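Local coordinates for uncharacterized protein (Parabacteroides merdae, PDB 4R7F) that is of unknown function but has immunoglobulin-like beta-sandwich domains, the first of them resembling the first domain of type 9 secretion system plug proteins, at residues Gln187-Asp192 against Asp271-Ile276; Thr16-Val21 against Asn310-Asn315; Asn316-Lys321 against Gln347-Pro352; Ile39-Asp44 against Ile129-Cys134. One frame throughout, in Å; residues are numbered along the deposited sequence.

Contact 1 of 4, residues Gln187-Asp192 against Asp271-Ile276; sequences QDNRRD and DGRFFI. With MG (magnesium ion), chain G.
Asp188 and Asp271 bring their carboxylates close at the tight end of this contact, where both residues are buried. OD1 of Asp188 lies 3.6 Å from CG of Asp271, and the two side chains cross at about a right angle with their carboxylate planes turned 29° apart. Like charges thus come close, with Asp188 OD1 3.7 Å from Asp271 OD2. Each has help from outside the pair: Asp188 OD1 accepts from the backbone N of Glu373, and Asp271 OD1 binds magnesium at 2.2 Å, so the ion would be expected to ease the repulsion. With CG anti to its carbonyl carbon (chi1 -64°), Asp271 directs the carboxylate at the metal while its backbone O faces the other segment. There the contact slackens. The amide of Asn189 stands almost perpendicular to the Arg273 guanidinium, ND2 staying 3.8 Å from NH2, and beside them a water joins Asn189 to Asp271, accepting from Asn189 ND2 at 3.0 Å and donating to Asp271 O at 2.8 Å. A second water sits between Asp188 O and Asp271 O. Arg273 spends its nitrogens on Gln270 O, Ser27 O and a salt bridge to Glu373, whereas Asn189 has its main polar partner in Glu28. The type I' turn from Gln187 to Arg190 thus packs against Asp271, one ligand of a magnesium site that also draws on Glu223, Asp269, the backbone O of Gln371 and water.

Contact 2 of 4, residues Thr16-Val21 against Asn310-Asn315; sequences TLQVKV and NGELFN
Glu312, at the start of a short 3-10 turn, is the first residue of 310-315 to reach the strand, its side chain crossing that of Gln18 at about a right angle. The glutamate was modelled in two conformers; in the one described here OE2 lies 4.0 Å from Gln18 CG and takes protons from two waters, each at 2.6 Å. One of them accepts from Gln18 NE2 and the other from Val19 N, while OE1 accepts from Phe274 N. Strand 14-21 is an outermost strand of its four-stranded sheet in an immunoglobulin-like sandwich: Gln18 and Lys20 pair with strand 39-46, and the backbone of Leu17 and, through water, of Val19 faces the turn. The turn is closed by Phe314 N to Gly311 O and by Asn315 N to Glu312 O at 2.8 Å. Asn315 comes last, reaching back so that ND2 makes a weak bond to Leu17 O, 3.4 Å long with an angle of 150° at the hydrogen, while a water links its OD1 to Leu17 N.

Contact 3 of 4, residues Asn316-Lys321 against Gln347-Pro352; sequences NVLDEK and QYLFVP
Apolar packing of a loop on a strand is what joins Leu318 to Leu349 and Val351. The loop follows strand 305-310, and the strand, 342-352, belongs to an antiparallel sheet in which these two strands are paired. Only side chains meet: the closest CA atoms, those of Leu318 and Val351, stay 8.7 Å apart. Leu318 CD1 touches Val351 CG2 at 3.9 Å, the two side chains meeting obliquely, and its other methyl, CD2, lies 4.3 Å from Leu349 CD1. The fork of the leucine is therefore shared between two residues on one face of the strand, with Phe350 between them in sequence turned to the other face. The torsions account for the reach: CG is anti to the carbonyl carbon (chi1 -55°) and CD1 is anti to CA (chi2 -177°), which stretches CD1 toward the valine. Tyr308 of strand 305-310 adjoins both Leu318 and Val351. Just past the leucine the loop is held by an Asx turn, in which Asp319 OD1 receives Lys321 N at 3.0 Å from well above the carboxylate plane. The same carboxylate forms a salt bridge through OD2 to Lys321 NZ, a nitrogen also paired with Asp8. Hydrocarbon contacts of this sort carry no directional demand, so between these two segments the fit depends on shape, while the polar bonds of the loop are made within it and to other neighbours such as Asp8.

Contact 4 of 4, residues Ile39-Asp44 against Ile129-Cys134; sequences IEINFD and IIFTAC
Two sheets of an immunoglobulin-like sandwich meet face to face where Phe43 and Ile41 pack on Phe131 and Ala133. The strand segments run nearly antiparallel, at 152°, with axes 8.9 Å apart at their closest, a separation bridged by side chains alone. Phe131 drives its edge at the face of Phe43 in a T-shaped (edge-to-face) pair, centroids 4.8 Å apart and planes at 63°. Its CE2 sits above the centre of the Phe43 ring, and its CZ is 3.6 Å from Phe43 CD1. Both rings hang between the backbone N and the carbonyl carbon, the crowded position (chi1 68° for Phe43), which swings them into the space between the sheets. The layer is the hydrophobic core of the sandwich: Phe131 also reaches Leu17 and Val120, and Phe43 stacks on Tyr99. An alanine in place of Phe43 would probably open a gap beneath the Phe131 edge and leave that ring freer to turn. Two residues earlier, Ile41 divides its branches, CG2 lying 4.0 Å from Phe131 CZ and CG1 3.8 Å from Ala133 CB. The strands come nearest here, Ile41 CA 7.1 Å from Ala133 CA, consistent with the small size of the alanine. On the reverse face of strand 39-44, polar groups take over, and Asn42 ND2 donates to Glu40 OE2 at 3.1 Å, tilted somewhat from both planes.

From the N terminus, strand 14-21 is the first of the contact segments and waits longest for its partner: contact 2 closes a loop of almost 290 residues. Inside it lie two smaller closures in series. Contact 4 comes first, shutting the sandwich of the N-terminal domain, and contact 1 follows, bringing the turn after strand 181-187 to the magnesium site. Contact 3 starts directly after contact 2 has closed and closes a short loop that runs through strands 325-327 and 332-340 and ends on strand 342-352. Strand 14-21 pairs with 39-46, so contacts 2 and 4 share a sheet, while strands 274-276 and 342-352 are neighbours in another, joining contacts 1 and 3. Glu312, bonded to Gly272 and Phe274, ties contacts 1 and 2; no loop crosses another.

Contact 1 of 4, residues Gln187-Asp192 against Asp271-Ile276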
loop_
_atom_site.group_PDB
_atom_site.type_symbol
_atom_site.label_atom_id
_atom_site.label_comp_id
_atom_site.label_asym_id
_atom_site.label_seq_id
_atom_site.Cartn_x
_atom_site.Cartn_y
_atom_site.Cartn_z
ATOM N N GLN A 187 -7.245 -1.903 14.773
ATOM C CA GLN A 187 -7.623 -1.062 13.652
ATOM C C GLN A 187 -6.973 0.289 13.830
ATOM O O GLN A 187 -7.060 0.876 14.919
ATOM C CB GLN A 187 -9.136 -0.877 13.618
ATOM C CG GLN A 187 -9.689 -0.105 12.443
ATOM C CD GLN A 187 -11.192 0.164 12.576
ATOM O OE1 GLN A 187 -11.672 0.451 13.646
ATOM N NE2 GLN A 187 -11.932 0.072 11.471
ATOM N N ASP A 188 -6.318 0.777 12.772
ATOM C CA ASP A 188 -5.686 2.109 12.762
ATOM C C ASP A 188 -4.932 2.415 14.073
ATOM O O ASP A 188 -5.043 3.507 14.632
ATOM C CB ASP A 188 -6.704 3.218 12.419
ATOM C CG ASP A 188 -7.403 2.982 11.079
ATOM O OD1 ASP A 188 -6.770 2.401 10.189
ATOM O OD2 ASP A 188 -8.595 3.340 10.918
ATOM N N ASN A 189 -4.181 1.424 14.554
ATOM C CA ASN A 189 -3.368 1.573 15.753
ATOM C C ASN A 189 -4.113 2.016 17.025
ATOM O O ASN A 189 -3.534 2.677 17.885
ATOM C CB ASN A 189 -2.172 2.482 15.416
ATOM C CG ASN A 189 -1.081 1.708 14.670
ATOM O OD1 ASN A 189 -0.436 0.826 15.232
ATOM N ND2 ASN A 189 -0.924 1.995 13.400
ATOM N N ARG A 190 -5.393 1.646 17.115
ATOM C CA ARG A 190 -6.255 2.028 18.231
ATOM C C ARG A 190 -6.360 0.833 19.141
ATOM O O ARG A 190 -6.642 -0.295 18.683
ATOM C CB ARG A 190 -7.652 2.383 17.753
ATOM C CG ARG A 190 -7.748 3.749 17.098
ATOM C CD ARG A 190 -9.076 3.962 16.361
ATOM N NE ARG A 190 -10.214 3.700 17.237
ATOM C CZ ARG A 190 -11.465 3.603 16.811
ATOM N NH1 ARG A 190 -11.747 3.715 15.525
ATOM N NH2 ARG A 190 -12.439 3.390 17.674
ATOM N N ARG A 191 -6.161 1.071 20.428
ATOM C CA ARG A 191 -6.414 0.043 21.422
ATOM C C ARG A 191 -7.826 0.002 21.871
ATOM O O ARG A 191 -8.283 -1.022 22.304
ATOM C CB ARG A 191 -5.531 0.226 22.630
ATOM C CG ARG A 191 -4.075 -0.059 22.292
ATOM C CD ARG A 191 -3.353 -0.517 23.536
ATOM N NE ARG A 191 -1.913 -0.578 23.352
ATOM C CZ ARG A 191 -1.057 -0.888 24.328
ATOM N NH1 ARG A 191 -1.502 -1.131 25.565
ATOM N NH2 ARG A 191 0.248 -0.932 24.071
ATOM N N ASP A 192 -8.537 1.112 21.780
ATOM C CA ASP A 192 -9.870 1.183 22.369
ATOM C C ASP A 192 -10.862 0.177 21.786
ATOM O O ASP A 192 -11.724 -0.326 22.514
ATOM C CB ASP A 192 -10.413 2.602 22.254
ATOM C CG ASP A 192 -10.698 3.009 20.808
ATOM O OD1 ASP A 192 -9.745 3.333 20.085
ATOM O OD2 ASP A 192 -11.882 3.031 20.410
ATOM N N ASP A 271 -4.189 7.391 8.208
ATOM C CA ASP A 271 -4.847 6.630 9.291
ATOM C C ASP A 271 -4.530 7.090 10.722
ATOM O O ASP A 271 -4.259 6.248 11.591
ATOM C CB ASP A 271 -4.514 5.145 9.146
ATOM C CG ASP A 271 -5.057 4.521 7.847
ATOM O OD1 ASP A 271 -6.043 5.033 7.245
ATOM O OD2 ASP A 271 -4.487 3.461 7.463
ATOM N N GLY A 272 -4.520 8.414 10.924
ATOM C CA GLY A 272 -4.415 9.042 12.211
ATOM C C GLY A 272 -3.034 9.593 12.507
ATOM O O GLY A 272 -2.822 10.228 13.523
ATOM N N ARG A 273 -2.092 9.381 11.609
ATOM C CA ARG A 273 -0.745 9.876 11.826
ATOM C C ARG A 273 -0.634 11.383 11.656
ATOM O O ARG A 273 -1.529 12.052 11.095
ATOM C CB ARG A 273 0.242 9.200 10.872
ATOM C CG ARG A 273 0.355 7.705 11.079
ATOM C CD ARG A 273 1.206 7.063 10.004
ATOM N NE ARG A 273 1.430 5.655 10.335
ATOM C CZ ARG A 273 0.611 4.668 10.014
ATOM N NH1 ARG A 273 -0.491 4.907 9.315
ATOM N NH2 ARG A 273 0.901 3.430 10.384
ATOM N N PHE A 274 0.474 11.912 12.170
ATOM C CA PHE A 274 0.861 13.297 11.937
ATOM C C PHE A 274 2.322 13.358 11.546
ATOM O O PHE A 274 3.061 12.414 11.801
ATOM C CB PHE A 274 0.589 14.173 13.176
ATOM C CG PHE A 274 1.465 13.872 14.365
ATOM C CD1 PHE A 274 2.748 14.341 14.433
ATOM C CD2 PHE A 274 0.977 13.151 15.426
ATOM C CE1 PHE A 274 3.527 14.051 15.518
ATOM C CE2 PHE A 274 1.729 12.893 16.522
ATOM C CZ PHE A 274 3.013 13.325 16.568
ATOM N N PHE A 275 2.740 14.484 10.963
ATOM C CA PHE A 275 4.078 14.626 10.420
ATOM C C PHE A 275 4.539 16.018 10.725
ATOM O O PHE A 275 3.880 16.979 10.337
ATOM C CB PHE A 275 4.053 14.414 8.919
ATOM C CG PHE A 275 3.460 13.101 8.536
ATOM C CD1 PHE A 275 2.090 12.978 8.341
ATOM C CD2 PHE A 275 4.253 11.965 8.462
ATOM C CE1 PHE A 275 1.521 11.752 8.064
ATOM C CE2 PHE A 275 3.692 10.752 8.159
ATOM C CZ PHE A 275 2.326 10.647 7.963
ATOM N N ILE A 276 5.654 16.122 11.435
ATOM C CA ILE A 276 6.175 17.414 11.851
ATOM C C ILE A 276 6.971 18.020 10.686
ATOM O O ILE A 276 7.918 17.428 10.207
ATOM C CB ILE A 276 7.039 17.285 13.099
ATOM C CG1 ILE A 276 6.240 16.666 14.267
ATOM C CG2 ILE A 276 7.632 18.637 13.463
ATOM C CD1 ILE A 276 4.977 17.407 14.679
HETATM MG MG MG G . -7.749 5.824 6.104
HETATM O O HOH W 1 -4.287 6.171 14.334
HETATM O O HOH W 2 -2.752 3.943 12.087
HETATM O O HOH W 3 -9.488 5.715 7.736
#

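Contact 2 of 4, residues Thr16-Val21 against Asn310-Asn315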
loop_
_atom_site.group_PDB
_atom_site.type_symbol
_atom_site.label_atom_id
_atom_site.label_comp_id
_atom_site.label_asym_id
_atom_site.label_seq_id
_atom_site.Cartn_x
_atom_site.Cartn_y
_atom_site.Cartn_z
ATOM N N THR A 16 4.490 15.762 21.797
ATOM C CA THR A 16 4.818 15.237 20.467
ATOM C C THR A 16 5.633 13.980 20.602
ATOM O O THR A 16 6.662 13.777 19.929
ATOM C CB THR A 16 5.517 16.329 19.619
ATOM O OG1 THR A 16 4.767 17.549 19.742
ATOM C CG2 THR A 16 5.594 15.936 18.175
ATOM N N LEU A 17 5.172 13.132 21.511
ATOM C CA LEU A 17 5.732 11.798 21.646
ATOM C C LEU A 17 5.410 10.979 20.401
ATOM O O LEU A 17 4.255 10.803 20.067
ATOM C CB LEU A 17 5.163 11.100 22.853
ATOM C CG LEU A 17 5.621 9.669 23.069
ATOM C CD1 LEU A 17 7.104 9.616 23.386
ATOM C CD2 LEU A 17 4.821 9.073 24.214
ATOM N N GLN A 18 6.454 10.499 19.737
ATOM C CA GLN A 18 6.347 9.608 18.603
ATOM C C GLN A 18 7.122 8.330 18.864
ATOM O O GLN A 18 8.243 8.362 19.378
ATOM C CB GLN A 18 6.942 10.257 17.357
ATOM C CG GLN A 18 6.275 11.557 16.962
ATOM C CD GLN A 18 6.904 12.195 15.728
ATOM O OE1 GLN A 18 7.750 13.108 15.820
ATOM N NE2 GLN A 18 6.488 11.731 14.577
ATOM N N VAL A 19 6.489 7.224 18.496
ATOM C CA VAL A 19 7.065 5.899 18.449
ATOM C C VAL A 19 6.915 5.341 17.019
ATOM O O VAL A 19 5.811 5.112 16.534
ATOM C CB VAL A 19 6.354 4.994 19.454
ATOM C CG1 VAL A 19 6.974 3.600 19.448
ATOM C CG2 VAL A 19 6.390 5.643 20.833
ATOM N N LYS A 20 8.053 5.155 16.363
ATOM C CA LYS A 20 8.083 4.765 14.963
ATOM C C LYS A 20 9.359 3.990 14.693
ATOM O O LYS A 20 10.214 3.868 15.567
ATOM C CB LYS A 20 7.973 5.998 14.064
ATOM C CG LYS A 20 8.911 7.130 14.433
ATOM C CD LYS A 20 10.080 7.241 13.467
ATOM C CE LYS A 20 9.794 8.198 12.319
ATOM N NZ LYS A 20 10.954 8.221 11.397
ATOM N N VAL A 21 9.469 3.404 13.504
ATOM C CA VAL A 21 10.690 2.711 13.158
ATOM C C VAL A 21 11.669 3.763 12.664
ATOM O O VAL A 21 11.335 4.542 11.779
ATOM C CB VAL A 21 10.466 1.633 12.106
ATOM C CG1 VAL A 21 11.804 1.084 11.632
ATOM C CG2 VAL A 21 9.618 0.523 12.671
ATOM N N ASN A 310 -9.323 12.208 18.312
ATOM C CA ASN A 310 -8.635 10.955 18.194
ATOM C C ASN A 310 -7.591 11.016 17.077
ATOM O O ASN A 310 -7.808 11.636 16.027
ATOM C CB ASN A 310 -9.657 9.860 17.909
ATOM C CG ASN A 310 -9.032 8.500 17.810
ATOM O OD1 ASN A 310 -8.995 7.857 16.744
ATOM N ND2 ASN A 310 -8.497 8.061 18.913
ATOM N N GLY A 311 -6.481 10.333 17.308
ATOM C CA GLY A 311 -5.381 10.255 16.330
ATOM C C GLY A 311 -4.050 10.136 17.070
ATOM O O GLY A 311 -4.024 10.145 18.308
ATOM N N GLU A 312 -2.950 10.052 16.318
ATOM C CA GLU A 312 -1.585 9.931 16.858
ATOM C C GLU A 312 -1.302 11.190 17.711
ATOM O O GLU A 312 -0.563 11.150 18.663
ATOM C CB GLU A 312 -0.525 9.724 15.721
ATOM C CG GLU A 312 0.840 9.081 16.109
ATOM C CD GLU A 312 2.048 9.440 15.195
ATOM O OE1 GLU A 312 1.885 9.851 14.029
ATOM O OE2 GLU A 312 3.202 9.331 15.661
ATOM N N LEU A 313 -1.919 12.320 17.381
ATOM C CA LEU A 313 -1.725 13.544 18.180
ATOM C C LEU A 313 -2.028 13.400 19.686
ATOM O O LEU A 313 -1.498 14.149 20.475
ATOM C CB LEU A 313 -2.546 14.713 17.643
ATOM C CG LEU A 313 -4.032 14.891 17.956
ATOM C CD1 LEU A 313 -4.501 16.225 17.367
ATOM C CD2 LEU A 313 -4.851 13.726 17.394
ATOM N N PHE A 314 -2.910 12.475 20.058
ATOM C CA PHE A 314 -3.108 12.103 21.466
ATOM C C PHE A 314 -2.726 10.637 21.718
ATOM O O PHE A 314 -3.232 10.018 22.647
ATOM C CB PHE A 314 -4.560 12.257 21.826
ATOM C CG PHE A 314 -4.983 13.652 22.003
ATOM C CD1 PHE A 314 -4.604 14.346 23.122
ATOM C CD2 PHE A 314 -5.785 14.272 21.057
ATOM C CE1 PHE A 314 -5.019 15.645 23.303
ATOM C CE2 PHE A 314 -6.179 15.577 21.225
ATOM C CZ PHE A 314 -5.808 16.261 22.351
ATOM N N ASN A 315 -1.863 10.074 20.871
ATOM C CA ASN A 315 -1.438 8.679 21.005
ATOM C C ASN A 315 -2.618 7.705 20.996
ATOM O O ASN A 315 -2.577 6.628 21.614
ATOM C CB ASN A 315 -0.610 8.531 22.285
ATOM C CG ASN A 315 0.562 9.495 22.317
ATOM O OD1 ASN A 315 0.599 10.466 23.096
ATOM N ND2 ASN A 315 1.517 9.243 21.452
HETATM O O HOH W 4 2.161 13.190 22.435
HETATM O O HOH W 5 5.154 9.302 13.873
HETATM O O HOH W 6 3.603 7.496 17.476
#

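Contact 3 of 4, residues Asn316-Lys321 against Gln347-Pro352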
loop_
_atom_site.group_PDB
_atom_site.type_symbol
_atom_site.label_atom_id
_atom_site.label_comp_id
_atom_site.label_asym_id
_atom_site.label_seq_id
_atom_site.Cartn_x
_atom_site.Cartn_y
_atom_site.Cartn_z
ATOM N N ASN A 316 -3.689 8.092 20.307
ATOM C CA ASN A 316 -4.905 7.277 20.311
ATOM C C ASN A 316 -5.422 6.866 21.720
ATOM O O ASN A 316 -6.052 5.847 21.884
ATOM C CB ASN A 316 -4.730 6.079 19.380
ATOM C CG ASN A 316 -4.765 6.483 17.913
ATOM O OD1 ASN A 316 -5.513 7.366 17.510
ATOM N ND2 ASN A 316 -3.939 5.866 17.132
ATOM N N VAL A 317 -5.174 7.717 22.714
ATOM C CA VAL A 317 -5.715 7.552 24.057
ATOM C C VAL A 317 -7.032 8.319 24.210
ATOM O O VAL A 317 -7.123 9.503 23.897
ATOM C CB VAL A 317 -4.656 8.020 25.094
ATOM C CG1 VAL A 317 -5.167 8.014 26.541
ATOM C CG2 VAL A 317 -3.393 7.177 24.946
ATOM N N LEU A 318 -8.048 7.612 24.691
ATOM C CA LEU A 318 -9.341 8.187 25.007
ATOM C C LEU A 318 -9.361 8.362 26.506
ATOM O O LEU A 318 -9.570 7.400 27.241
ATOM C CB LEU A 318 -10.492 7.271 24.561
ATOM C CG LEU A 318 -10.441 6.892 23.076
ATOM C CD1 LEU A 318 -11.661 6.044 22.757
ATOM C CD2 LEU A 318 -10.422 8.145 22.232
ATOM N N ASP A 319 -9.120 9.606 26.939
ATOM C CA ASP A 319 -9.156 10.007 28.328
ATOM C C ASP A 319 -9.447 11.537 28.458
ATOM O O ASP A 319 -9.841 12.199 27.506
ATOM C CB ASP A 319 -7.824 9.618 28.987
ATOM C CG ASP A 319 -6.632 10.529 28.565
ATOM O OD1 ASP A 319 -6.790 11.414 27.662
ATOM O OD2 ASP A 319 -5.516 10.339 29.141
ATOM N N GLU A 320 -9.230 12.085 29.640
ATOM C CA GLU A 320 -9.596 13.462 29.953
ATOM C C GLU A 320 -8.801 14.456 29.151
ATOM O O GLU A 320 -9.212 15.581 29.039
ATOM C CB GLU A 320 -9.342 13.766 31.440
ATOM C CG GLU A 320 -10.241 12.968 32.380
ATOM C CD GLU A 320 -9.683 11.607 32.842
ATOM O OE1 GLU A 320 -8.557 11.171 32.421
ATOM O OE2 GLU A 320 -10.421 10.973 33.635
ATOM N N LYS A 321 -7.639 14.060 28.653
ATOM C CA LYS A 321 -6.875 14.932 27.811
ATOM C C LYS A 321 -7.498 15.072 26.457
ATOM O O LYS A 321 -7.382 16.128 25.889
ATOM C CB LYS A 321 -5.454 14.429 27.595
ATOM C CG LYS A 321 -4.627 14.192 28.846
ATOM C CD LYS A 321 -3.179 13.974 28.365
ATOM C CE LYS A 321 -2.475 12.785 29.000
ATOM N NZ LYS A 321 -3.026 11.457 28.610
ATOM N N GLN A 347 -9.787 12.695 13.996
ATOM C CA GLN A 347 -11.201 12.427 13.899
ATOM C C GLN A 347 -11.811 12.498 15.278
ATOM O O GLN A 347 -11.123 12.667 16.307
ATOM C CB GLN A 347 -11.442 11.056 13.299
ATOM C CG GLN A 347 -11.050 9.948 14.226
ATOM C CD GLN A 347 -11.249 8.554 13.647
ATOM O OE1 GLN A 347 -11.849 8.359 12.587
ATOM N NE2 GLN A 347 -10.739 7.564 14.362
ATOM N N TYR A 348 -13.115 12.328 15.288
ATOM C CA TYR A 348 -13.913 12.492 16.457
ATOM C C TYR A 348 -14.642 11.186 16.743
ATOM O O TYR A 348 -15.440 10.726 15.939
ATOM C CB TYR A 348 -14.931 13.603 16.210
ATOM C CG TYR A 348 -14.350 14.994 16.013
ATOM C CD1 TYR A 348 -13.794 15.731 17.076
ATOM C CD2 TYR A 348 -14.420 15.606 14.779
ATOM C CE1 TYR A 348 -13.309 17.012 16.872
ATOM C CE2 TYR A 348 -13.928 16.870 14.576
ATOM C CZ TYR A 348 -13.369 17.570 15.601
ATOM O OH TYR A 348 -12.920 18.846 15.322
ATOM N N LEU A 349 -14.372 10.608 17.901
ATOM C CA LEU A 349 -15.000 9.368 18.285
ATOM C C LEU A 349 -15.976 9.635 19.412
ATOM O O LEU A 349 -15.715 10.440 20.272
ATOM C CB LEU A 349 -13.953 8.372 18.771
ATOM C CG LEU A 349 -12.932 7.833 17.780
ATOM C CD1 LEU A 349 -12.049 6.819 18.510
ATOM C CD2 LEU A 349 -13.621 7.171 16.600
ATOM N N PHE A 350 -17.084 8.924 19.383
ATOM C CA PHE A 350 -18.076 8.903 20.428
ATOM C C PHE A 350 -17.877 7.655 21.312
ATOM O O PHE A 350 -17.784 6.543 20.799
ATOM C CB PHE A 350 -19.457 8.830 19.750
ATOM C CG PHE A 350 -20.597 8.774 20.689
ATOM C CD1 PHE A 350 -20.939 9.881 21.450
ATOM C CD2 PHE A 350 -21.341 7.614 20.821
ATOM C CE1 PHE A 350 -22.005 9.832 22.341
ATOM C CE2 PHE A 350 -22.409 7.559 21.701
ATOM C CZ PHE A 350 -22.749 8.676 22.450
ATOM N N VAL A 351 -17.868 7.829 22.623
ATOM C CA VAL A 351 -17.791 6.698 23.564
ATOM C C VAL A 351 -19.079 6.702 24.366
ATOM O O VAL A 351 -19.317 7.653 25.116
ATOM C CB VAL A 351 -16.604 6.825 24.524
ATOM C CG1 VAL A 351 -16.553 5.635 25.467
ATOM C CG2 VAL A 351 -15.306 6.943 23.747
ATOM N N PRO A 352 -19.939 5.678 24.175
ATOM C CA PRO A 352 -21.224 5.552 24.870
ATOM C C PRO A 352 -20.957 5.468 26.352
ATOM O O PRO A 352 -19.882 5.031 26.724
ATOM C CB PRO A 352 -21.831 4.224 24.341
ATOM C CG PRO A 352 -21.018 3.856 23.188
ATOM C CD PRO A 352 -19.681 4.539 23.289
#

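Contact 4 of 4, residues Ile39-Asp44 against Ile129-Cys134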
loop_
_atom_site.group_PDB
_atom_site.type_symbol
_atom_site.label_atom_id
_atom_site.label_comp_id
_atom_site.label_asym_id
_atom_site.label_seq_id
_atom_site.Cartn_x
_atom_site.Cartn_y
_atom_site.Cartn_z
ATOM N N ILE A 39 13.590 0.873 16.870
ATOM C CA ILE A 39 12.514 1.774 17.265
ATOM C C ILE A 39 13.076 3.117 17.676
ATOM O O ILE A 39 14.081 3.179 18.390
ATOM C CB ILE A 39 11.704 1.213 18.437
ATOM C CG1 ILE A 39 10.859 0.044 17.955
ATOM C CG2 ILE A 39 10.771 2.273 18.989
ATOM C CD1 ILE A 39 9.647 0.440 17.125
ATOM N N GLU A 40 12.413 4.181 17.224
ATOM C CA GLU A 40 12.748 5.523 17.594
ATOM C C GLU A 40 11.643 6.077 18.489
ATOM O O GLU A 40 10.478 6.120 18.100
ATOM C CB GLU A 40 12.891 6.404 16.367
ATOM C CG GLU A 40 13.148 7.885 16.678
ATOM C CD GLU A 40 13.342 8.736 15.418
ATOM O OE1 GLU A 40 13.286 8.175 14.317
ATOM O OE2 GLU A 40 13.549 9.964 15.509
ATOM N N ILE A 41 12.043 6.526 19.674
ATOM C CA ILE A 41 11.203 7.275 20.562
ATOM C C ILE A 41 11.659 8.715 20.503
ATOM O O ILE A 41 12.764 9.036 20.847
ATOM C CB ILE A 41 11.289 6.749 21.995
ATOM C CG1 ILE A 41 10.590 5.398 22.080
ATOM C CG2 ILE A 41 10.649 7.744 22.942
ATOM C CD1 ILE A 41 11.184 4.461 23.090
ATOM N N ASN A 42 10.769 9.576 20.059
ATOM C CA ASN A 42 11.041 10.978 19.868
ATOM C C ASN A 42 10.010 11.860 20.633
ATOM O O ASN A 42 8.795 11.616 20.614
ATOM C CB ASN A 42 10.981 11.248 18.376
ATOM C CG ASN A 42 11.661 12.536 17.995
ATOM O OD1 ASN A 42 11.228 13.628 18.365
ATOM N ND2 ASN A 42 12.750 12.413 17.277
ATOM N N PHE A 43 10.486 12.899 21.290
ATOM C CA PHE A 43 9.623 13.729 22.078
ATOM C C PHE A 43 10.286 15.041 22.367
ATOM O O PHE A 43 11.498 15.132 22.272
ATOM C CB PHE A 43 9.261 13.018 23.395
ATOM C CG PHE A 43 10.402 12.841 24.345
ATOM C CD1 PHE A 43 11.200 11.725 24.276
ATOM C CD2 PHE A 43 10.654 13.777 25.337
ATOM C CE1 PHE A 43 12.249 11.539 25.179
ATOM C CE2 PHE A 43 11.703 13.603 26.243
ATOM C CZ PHE A 43 12.499 12.477 26.168
ATOM N N ASP A 44 9.490 16.048 22.728
ATOM C CA ASP A 44 10.019 17.327 23.143
ATOM C C ASP A 44 9.799 17.530 24.634
ATOM O O ASP A 44 8.785 17.136 25.166
ATOM C CB ASP A 44 9.332 18.461 22.400
ATOM C CG ASP A 44 9.668 18.501 20.939
ATOM O OD1 ASP A 44 10.729 17.992 20.526
ATOM O OD2 ASP A 44 8.834 19.055 20.196
ATOM N N ILE A 129 6.915 8.750 36.696
ATOM C CA ILE A 129 7.026 8.441 35.278
ATOM C C ILE A 129 6.346 9.557 34.500
ATOM O O ILE A 129 5.157 9.836 34.737
ATOM C CB ILE A 129 6.336 7.106 34.907
ATOM C CG1 ILE A 129 6.952 5.917 35.668
ATOM C CG2 ILE A 129 6.428 6.865 33.407
ATOM C CD1 ILE A 129 8.463 5.887 35.654
ATOM N N ILE A 130 7.095 10.181 33.577
ATOM C CA ILE A 130 6.550 11.251 32.760
ATOM C C ILE A 130 5.893 10.824 31.446
ATOM O O ILE A 130 5.040 11.551 30.924
ATOM C CB ILE A 130 7.585 12.362 32.455
ATOM C CG1 ILE A 130 8.751 11.852 31.630
ATOM C CG2 ILE A 130 8.064 13.004 33.751
ATOM C CD1 ILE A 130 9.689 12.963 31.243
ATOM N N PHE A 131 6.339 9.707 30.873
ATOM C CA PHE A 131 5.626 9.056 29.777
ATOM C C PHE A 131 6.055 7.609 29.649
ATOM O O PHE A 131 7.092 7.223 30.138
ATOM C CB PHE A 131 5.799 9.809 28.466
ATOM C CG PHE A 131 7.141 9.635 27.796
ATOM C CD1 PHE A 131 7.421 8.497 27.056
ATOM C CD2 PHE A 131 8.084 10.648 27.840
ATOM C CE1 PHE A 131 8.624 8.345 26.396
ATOM C CE2 PHE A 131 9.296 10.510 27.180
ATOM C CZ PHE A 131 9.569 9.364 26.466
ATOM N N THR A 132 5.207 6.834 29.009
ATOM C CA THR A 132 5.471 5.474 28.593
ATOM C C THR A 132 5.393 5.411 27.061
ATOM O O THR A 132 4.478 5.959 26.463
ATOM C CB THR A 132 4.413 4.579 29.232
ATOM O OG1 THR A 132 4.496 4.756 30.638
ATOM C CG2 THR A 132 4.631 3.135 28.921
ATOM N N ALA A 133 6.386 4.798 26.424
ATOM C CA ALA A 133 6.343 4.522 24.989
ATOM C C ALA A 133 6.408 3.029 24.753
ATOM O O ALA A 133 7.257 2.344 25.305
ATOM C CB ALA A 133 7.472 5.193 24.279
ATOM N N CYS A 134 5.475 2.522 23.953
ATOM C CA CYS A 134 5.262 1.086 23.810
ATOM C C CYS A 134 5.506 0.634 22.364
ATOM O O CYS A 134 5.049 1.289 21.425
ATOM C CB CYS A 134 3.816 0.744 24.183
ATOM S SG CYS A 134 3.446 0.725 25.934
#